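Local coordinates for protein gamma-resorcylate decarboxylase (Polaromonas, PDB 4QRO) that probably catalyses the manganese-dependent, non-oxidative decarboxylation of gamma-resorcylate (2,6-dihydroxybenzoate) to resorcinol, as a member of the amidohydrolase superfamily, at residues Asn2-Thr16 with His50-Ala63. Sequence-based numbering, arbitrary orientation.
With MN (manganese (II) ion), chain K; 38L (2-nitrobenzene-1,3-diol), chain M.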
loop_
_atom_site.group_PDB
_atom_site.type_symbol
_atom_site.label_atom_id
_atom_site.label_comp_id
_atom_site.label_asym_id
_atom_site.label_seq_id
_atom_site.Cartn_x
_atom_site.Cartn_y
_atom_site.Cartn_z
ATOM N N ASN A 2 -14.457 -15.376 -25.146
ATOM C CA ASN A 2 -15.311 -16.311 -24.418
ATOM C C ASN A 2 -14.484 -17.287 -23.586
ATOM O O ASN A 2 -13.288 -17.479 -23.818
ATOM C CB ASN A 2 -16.201 -17.116 -25.381
ATOM C CG ASN A 2 -17.331 -16.293 -25.975
ATOM O OD1 ASN A 2 -17.903 -15.422 -25.318
ATOM N ND2 ASN A 2 -17.669 -16.582 -27.227
ATOM N N GLY A 3 -15.133 -17.904 -22.608
ATOM C CA GLY A 3 -14.499 -18.929 -21.810
ATOM C C GLY A 3 -13.740 -18.436 -20.586
ATOM O O GLY A 3 -12.968 -19.209 -20.015
ATOM N N LYS A 4 -13.947 -17.185 -20.155
ATOM C CA LYS A 4 -13.198 -16.682 -19.003
ATOM C C LYS A 4 -13.699 -17.295 -17.702
ATOM O O LYS A 4 -14.867 -17.723 -17.574
ATOM C CB LYS A 4 -13.226 -15.152 -18.881
ATOM C CG LYS A 4 -12.477 -14.420 -19.989
ATOM C CD LYS A 4 -12.474 -12.907 -19.807
ATOM C CE LYS A 4 -13.861 -12.265 -19.869
ATOM N NZ LYS A 4 -14.451 -12.149 -21.230
ATOM N N ILE A 5 -12.781 -17.360 -16.755
ATOM C CA ILE A 5 -13.076 -17.837 -15.428
ATOM C C ILE A 5 -12.834 -16.662 -14.479
ATOM O O ILE A 5 -11.841 -15.955 -14.601
ATOM C CB ILE A 5 -12.187 -19.043 -15.055
ATOM C CG1 ILE A 5 -12.441 -20.224 -16.013
ATOM C CG2 ILE A 5 -12.391 -19.419 -13.594
ATOM C CD1 ILE A 5 -11.402 -21.317 -15.927
ATOM N N ALA A 6 -13.772 -16.447 -13.570
ATOM C CA ALA A 6 -13.735 -15.313 -12.649
ATOM C C ALA A 6 -13.896 -15.855 -11.248
ATOM O O ALA A 6 -14.658 -16.815 -11.055
ATOM C CB ALA A 6 -14.818 -14.341 -13.018
ATOM N N LEU A 7 -13.116 -15.353 -10.291
ATOM C CA LEU A 7 -13.121 -15.916 -8.926
ATOM C C LEU A 7 -13.139 -14.964 -7.731
ATOM O O LEU A 7 -12.795 -15.365 -6.629
ATOM C CB LEU A 7 -11.951 -16.910 -8.755
ATOM C CG LEU A 7 -10.528 -16.385 -8.964
ATOM C CD1 LEU A 7 -9.568 -17.059 -8.003
ATOM C CD2 LEU A 7 -10.079 -16.568 -10.413
ATOM N N GLU A 8 -13.478 -13.704 -7.940
ATOM C CA GLU A 8 -13.878 -12.840 -6.836
ATOM C C GLU A 8 -15.269 -12.327 -7.162
ATOM O O GLU A 8 -15.465 -11.183 -7.573
ATOM C CB GLU A 8 -12.895 -11.679 -6.580
ATOM C CG GLU A 8 -13.037 -11.160 -5.153
ATOM C CD GLU A 8 -12.144 -9.978 -4.812
ATOM O OE1 GLU A 8 -12.661 -8.998 -4.217
ATOM O OE2 GLU A 8 -10.925 -10.060 -5.063
ATOM N N GLU A 9 -16.238 -13.207 -6.953
ATOM C CA GLU A 9 -17.577 -13.047 -7.457
ATOM C C GLU A 9 -18.492 -13.421 -6.277
ATOM O O GLU A 9 -18.559 -14.584 -5.833
ATOM C CB GLU A 9 -17.824 -13.957 -8.689
ATOM C CG GLU A 9 -16.642 -14.143 -9.677
ATOM C CD GLU A 9 -16.095 -12.847 -10.283
ATOM O OE1 GLU A 9 -14.840 -12.635 -10.271
ATOM O OE2 GLU A 9 -16.901 -12.028 -10.784
ATOM N N HIS A 10 -19.140 -12.410 -5.732
ATOM C CA HIS A 10 -19.744 -12.517 -4.436
ATOM C C HIS A 10 -21.253 -12.672 -4.492
ATOM O O HIS A 10 -21.906 -12.197 -5.414
ATOM C CB HIS A 10 -19.435 -11.272 -3.607
ATOM C CG HIS A 10 -17.977 -10.990 -3.427
ATOM N ND1 HIS A 10 -17.152 -11.788 -2.662
ATOM C CD2 HIS A 10 -17.219 -9.946 -3.843
ATOM C CE1 HIS A 10 -15.933 -11.272 -2.652
ATOM N NE2 HIS A 10 -15.952 -10.147 -3.347
ATOM N N PHE A 11 -21.793 -13.283 -3.441
ATOM C CA PHE A 11 -23.238 -13.356 -3.223
ATOM C C PHE A 11 -23.474 -13.211 -1.721
ATOM O O PHE A 11 -22.521 -13.250 -0.900
ATOM C CB PHE A 11 -23.791 -14.714 -3.699
ATOM C CG PHE A 11 -23.387 -15.864 -2.810
ATOM C CD1 PHE A 11 -24.161 -16.223 -1.710
ATOM C CD2 PHE A 11 -22.184 -16.518 -3.011
ATOM C CE1 PHE A 11 -23.769 -17.231 -0.857
ATOM C CE2 PHE A 11 -21.789 -17.548 -2.178
ATOM C CZ PHE A 11 -22.576 -17.891 -1.079
ATOM N N ALA A 12 -24.738 -13.056 -1.347
ATOM C CA ALA A 12 -25.112 -13.003 0.073
ATOM C C ALA A 12 -26.318 -13.893 0.342
ATOM O O ALA A 12 -27.109 -14.169 -0.568
ATOM C CB ALA A 12 -25.430 -11.585 0.485
ATOM N N THR A 13 -26.419 -14.361 1.582
ATOM C CA THR A 13 -27.681 -14.894 2.101
ATOM C C THR A 13 -28.403 -13.761 2.838
ATOM O O THR A 13 -27.800 -12.711 3.117
ATOM C CB THR A 13 -27.452 -16.102 3.031
ATOM O OG1 THR A 13 -26.648 -15.706 4.149
ATOM C CG2 THR A 13 -26.744 -17.216 2.282
ATOM N N GLU A 14 -29.697 -13.930 3.127
ATOM C CA GLU A 14 -30.422 -12.910 3.918
ATOM C C GLU A 14 -29.706 -12.683 5.254
ATOM O O GLU A 14 -29.597 -11.571 5.742
ATOM C CB GLU A 14 -31.898 -13.295 4.130
ATOM C CG GLU A 14 -32.805 -12.996 2.924
ATOM C CD GLU A 14 -32.970 -11.497 2.621
ATOM O OE1 GLU A 14 -32.614 -10.652 3.474
ATOM O OE2 GLU A 14 -33.471 -11.150 1.521
ATOM N N GLU A 15 -29.174 -13.768 5.802
ATOM C CA GLU A 15 -28.406 -13.739 7.037
ATOM C C GLU A 15 -27.185 -12.811 6.971
ATOM O O GLU A 15 -26.883 -12.151 7.954
ATOM C CB GLU A 15 -27.976 -15.161 7.366
ATOM C CG GLU A 15 -27.343 -15.308 8.735
ATOM C CD GLU A 15 -27.078 -16.757 9.101
ATOM O OE1 GLU A 15 -26.736 -16.992 10.275
ATOM O OE2 GLU A 15 -27.202 -17.655 8.231
ATOM N N THR A 16 -26.490 -12.755 5.824
ATOM C CA THR A 16 -25.232 -11.978 5.734
ATOM C C THR A 16 -25.377 -10.706 4.930
ATOM O O THR A 16 -24.438 -9.915 4.841
ATOM C CB THR A 16 -24.097 -12.789 5.063
ATOM O OG1 THR A 16 -24.438 -13.051 3.689
ATOM C CG2 THR A 16 -23.849 -14.085 5.804
ATOM N N HIS A 50 -20.821 -11.284 -21.564
ATOM C CA HIS A 50 -19.457 -10.728 -21.400
ATOM C C HIS A 50 -18.378 -11.815 -21.298
ATOM O O HIS A 50 -17.301 -11.605 -20.743
ATOM C CB HIS A 50 -19.439 -9.763 -20.201
ATOM C CG HIS A 50 -20.392 -8.623 -20.367
ATOM N ND1 HIS A 50 -20.144 -7.574 -21.229
ATOM C CD2 HIS A 50 -21.629 -8.410 -19.855
ATOM C CE1 HIS A 50 -21.172 -6.745 -21.215
ATOM N NE2 HIS A 50 -22.092 -7.233 -20.397
ATOM N N GLY A 51 -18.680 -12.978 -21.873
ATOM C CA GLY A 51 -17.680 -14.008 -22.149
ATOM C C GLY A 51 -17.085 -14.654 -20.928
ATOM O O GLY A 51 -15.902 -14.984 -20.927
ATOM N N ILE A 52 -17.886 -14.782 -19.863
ATOM C CA ILE A 52 -17.490 -15.528 -18.666
ATOM C C ILE A 52 -18.198 -16.892 -18.609
ATOM O O ILE A 52 -19.431 -16.965 -18.591
ATOM C CB ILE A 52 -17.824 -14.762 -17.370
ATOM C CG1 ILE A 52 -17.100 -13.401 -17.369
ATOM C CG2 ILE A 52 -17.406 -15.606 -16.175
ATOM C CD1 ILE A 52 -17.626 -12.420 -16.359
ATOM N N GLU A 53 -17.404 -17.953 -18.575
ATOM C CA GLU A 53 -17.924 -19.322 -18.560
ATOM C C GLU A 53 -18.204 -19.785 -17.137
ATOM O O GLU A 53 -19.192 -20.456 -16.900
ATOM C CB GLU A 53 -16.943 -20.302 -19.247
ATOM C CG GLU A 53 -17.363 -21.785 -19.250
ATOM C CD GLU A 53 -18.700 -22.053 -19.958
ATOM O OE1 GLU A 53 -19.304 -23.121 -19.713
ATOM O OE2 GLU A 53 -19.167 -21.210 -20.756
ATOM N N THR A 54 -17.332 -19.414 -16.206
ATOM C CA THR A 54 -17.332 -19.940 -14.840
ATOM C C THR A 54 -17.104 -18.823 -13.847
ATOM O O THR A 54 -16.186 -18.031 -14.008
ATOM C CB THR A 54 -16.195 -20.965 -14.632
ATOM O OG1 THR A 54 -16.332 -22.046 -15.562
ATOM C CG2 THR A 54 -16.192 -21.501 -13.182
ATOM N N MET A 55 -17.970 -18.731 -12.854
ATOM C CA MET A 55 -17.711 -17.917 -11.681
ATOM C C MET A 55 -17.515 -18.849 -10.499
ATOM O O MET A 55 -18.312 -19.772 -10.259
ATOM C CB MET A 55 -18.906 -16.994 -11.363
ATOM C CG MET A 55 -18.943 -15.682 -12.109
ATOM S SD MET A 55 -20.275 -14.711 -11.372
ATOM C CE MET A 55 -20.013 -13.146 -12.213
ATOM N N ILE A 56 -16.448 -18.606 -9.761
ATOM C CA ILE A 56 -16.226 -19.295 -8.546
ATOM C C ILE A 56 -16.781 -18.340 -7.493
ATOM O O ILE A 56 -16.312 -17.219 -7.344
ATOM C CB ILE A 56 -14.749 -19.604 -8.332
ATOM C CG1 ILE A 56 -14.173 -20.320 -9.577
ATOM C CG2 ILE A 56 -14.575 -20.445 -7.084
ATOM C CD1 ILE A 56 -12.735 -20.759 -9.414
ATOM N N LEU A 57 -17.824 -18.780 -6.805
ATOM C CA LEU A 57 -18.652 -17.899 -6.003
ATOM C C LEU A 57 -18.172 -17.856 -4.562
ATOM O O LEU A 57 -17.675 -18.845 -4.038
ATOM C CB LEU A 57 -20.113 -18.381 -6.050
ATOM C CG LEU A 57 -20.847 -18.353 -7.394
ATOM C CD1 LEU A 57 -22.203 -19.021 -7.234
ATOM C CD2 LEU A 57 -20.994 -16.930 -7.924
ATOM N N SER A 58 -18.322 -16.703 -3.921
ATOM C CA SER A 58 -18.002 -16.571 -2.495
ATOM C C SER A 58 -18.973 -15.641 -1.787
ATOM O O SER A 58 -19.440 -14.641 -2.350
ATOM C CB SER A 58 -16.555 -16.029 -2.287
ATOM O OG SER A 58 -16.418 -14.722 -2.854
ATOM N N LEU A 59 -19.186 -15.943 -0.511
ATOM C CA LEU A 59 -19.999 -15.147 0.380
ATOM C C LEU A 59 -19.384 -13.753 0.538
ATOM O O LEU A 59 -18.175 -13.552 0.356
ATOM C CB LEU A 59 -20.077 -15.865 1.741
ATOM C CG LEU A 59 -21.086 -15.453 2.815
ATOM C CD1 LEU A 59 -22.486 -15.610 2.275
ATOM C CD2 LEU A 59 -20.896 -16.288 4.071
ATOM N N ASN A 60 -20.236 -12.793 0.857
ATOM C CA ASN A 60 -19.839 -11.396 0.984
ATOM C C ASN A 60 -19.059 -11.134 2.294
ATOM O O ASN A 60 -18.773 -12.069 3.035
ATOM C CB ASN A 60 -21.052 -10.474 0.818
ATOM C CG ASN A 60 -22.068 -10.618 1.918
ATOM O OD1 ASN A 60 -22.354 -11.727 2.386
ATOM N ND2 ASN A 60 -22.680 -9.496 2.292
ATOM N N ALA A 61 -18.659 -9.886 2.523
ATOM C CA ALA A 61 -17.681 -9.555 3.578
ATOM C C ALA A 61 -18.302 -8.602 4.596
ATOM O O ALA A 61 -19.196 -7.843 4.240
ATOM C CB ALA A 61 -16.458 -8.910 2.956
ATOM N N PRO A 62 -17.855 -8.648 5.868
ATOM C CA PRO A 62 -16.927 -9.629 6.469
ATOM C C PRO A 62 -17.597 -10.968 6.754
ATOM O O PRO A 62 -16.913 -11.985 6.970
ATOM C CB PRO A 62 -16.477 -8.952 7.766
ATOM C CG PRO A 62 -17.462 -7.869 8.047
ATOM C CD PRO A 62 -18.237 -7.576 6.806
ATOM N N ALA A 63 -18.927 -10.967 6.803
ATOM C CA ALA A 63 -19.717 -12.196 7.044
ATOM C C ALA A 63 -19.183 -13.016 8.226
ATOM O O ALA A 63 -19.207 -12.541 9.373
ATOM C CB ALA A 63 -19.818 -13.027 5.764
HETATM MN MN MN K . -14.500 -8.442 -3.211
HETATM O OAK 38L M . -13.477 -6.398 -2.677
HETATM N NAG 38L M . -13.930 -5.287 -2.713
HETATM O OAJ 38L M . -13.182 -4.361 -3.022
HETATM C CAA 38L M . -15.298 -5.082 -2.406
HETATM C CAF 38L M . -15.779 -3.776 -2.421
HETATM O OAH 38L M . -15.292 -2.889 -3.334
HETATM C CAE 38L M . -16.755 -3.372 -1.510
HETATM C CAD 38L M . -17.299 -4.285 -0.613
HETATM C CAC 38L M . -16.950 -5.629 -0.706
HETATM C CAB 38L M . -15.986 -6.036 -1.627
HETATM O OAI 38L M . -15.708 -7.371 -1.747
HETATM O O HOH W 1 -15.402 -15.590 -5.415
#
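K4 to F11 and I52 to L59 run side by side as parallel strands, joined first by backbone hydrogen bonds. A6 N gives to T54 O (2.9 Å) and A6 O takes I56 N; farther along, E9 O accepts from S58 N, and F11 N gives to S58 O. A beta bulge breaks the register near the start, where K4 O accepts from both E53 N and T54 N, each in its carbonyl plane. Between the A6-I56 and E9-S58 bonds the regular pairing is interrupted, and a water bridges the strands, accepting from E9 N, bonded to S58 OG and 2.7 Å from I56 O.

Polar side chains secure both ends. The K4 chain, bent at chi3 (-63°) and chi4 (-75°), curls back over G51, bringing NZ to H50 O (2.9 Å), with M1 O a further acceptor. Past the strands, T16, which forms a capping box with T13, donates through OG1 to N60 OD1 (2.8 Å), while N60 ND2 reaches T16 O (3.1 Å) from above its carbonyl plane and also bonds S20. A leucine in place of N60 would probably leave T16 O, the T16 hydroxyl and S20 without these partners, loosening the turn after F11 from the loop after L59.

Apolar contacts cover the face bearing A6 and F11. A6 CB meets I52 CG2 and M55 CG. L59 CA makes a CH-pi contact over one face of the F11 ring, whose CE1 meets L59 CD1 at 3.8 Å; helix 70-90 packs beyond. Separately, the aliphatic part of E9 crosses the M55 thioether at about a right angle, while E9 OE1 accepts from E8 N.

On the other face, H10 ND1 lies 3.0 Å from S58 OG, and NE2 binds manganese (2.2 Å). E8 OE1 is a second ligand, with H164 and D287 completing the protein's share and the nitroresorcinol inhibitor chelating the ion: the metal site at the C-terminal end of the first strand, as in the amidohydrolase (beta/alpha)8 barrel.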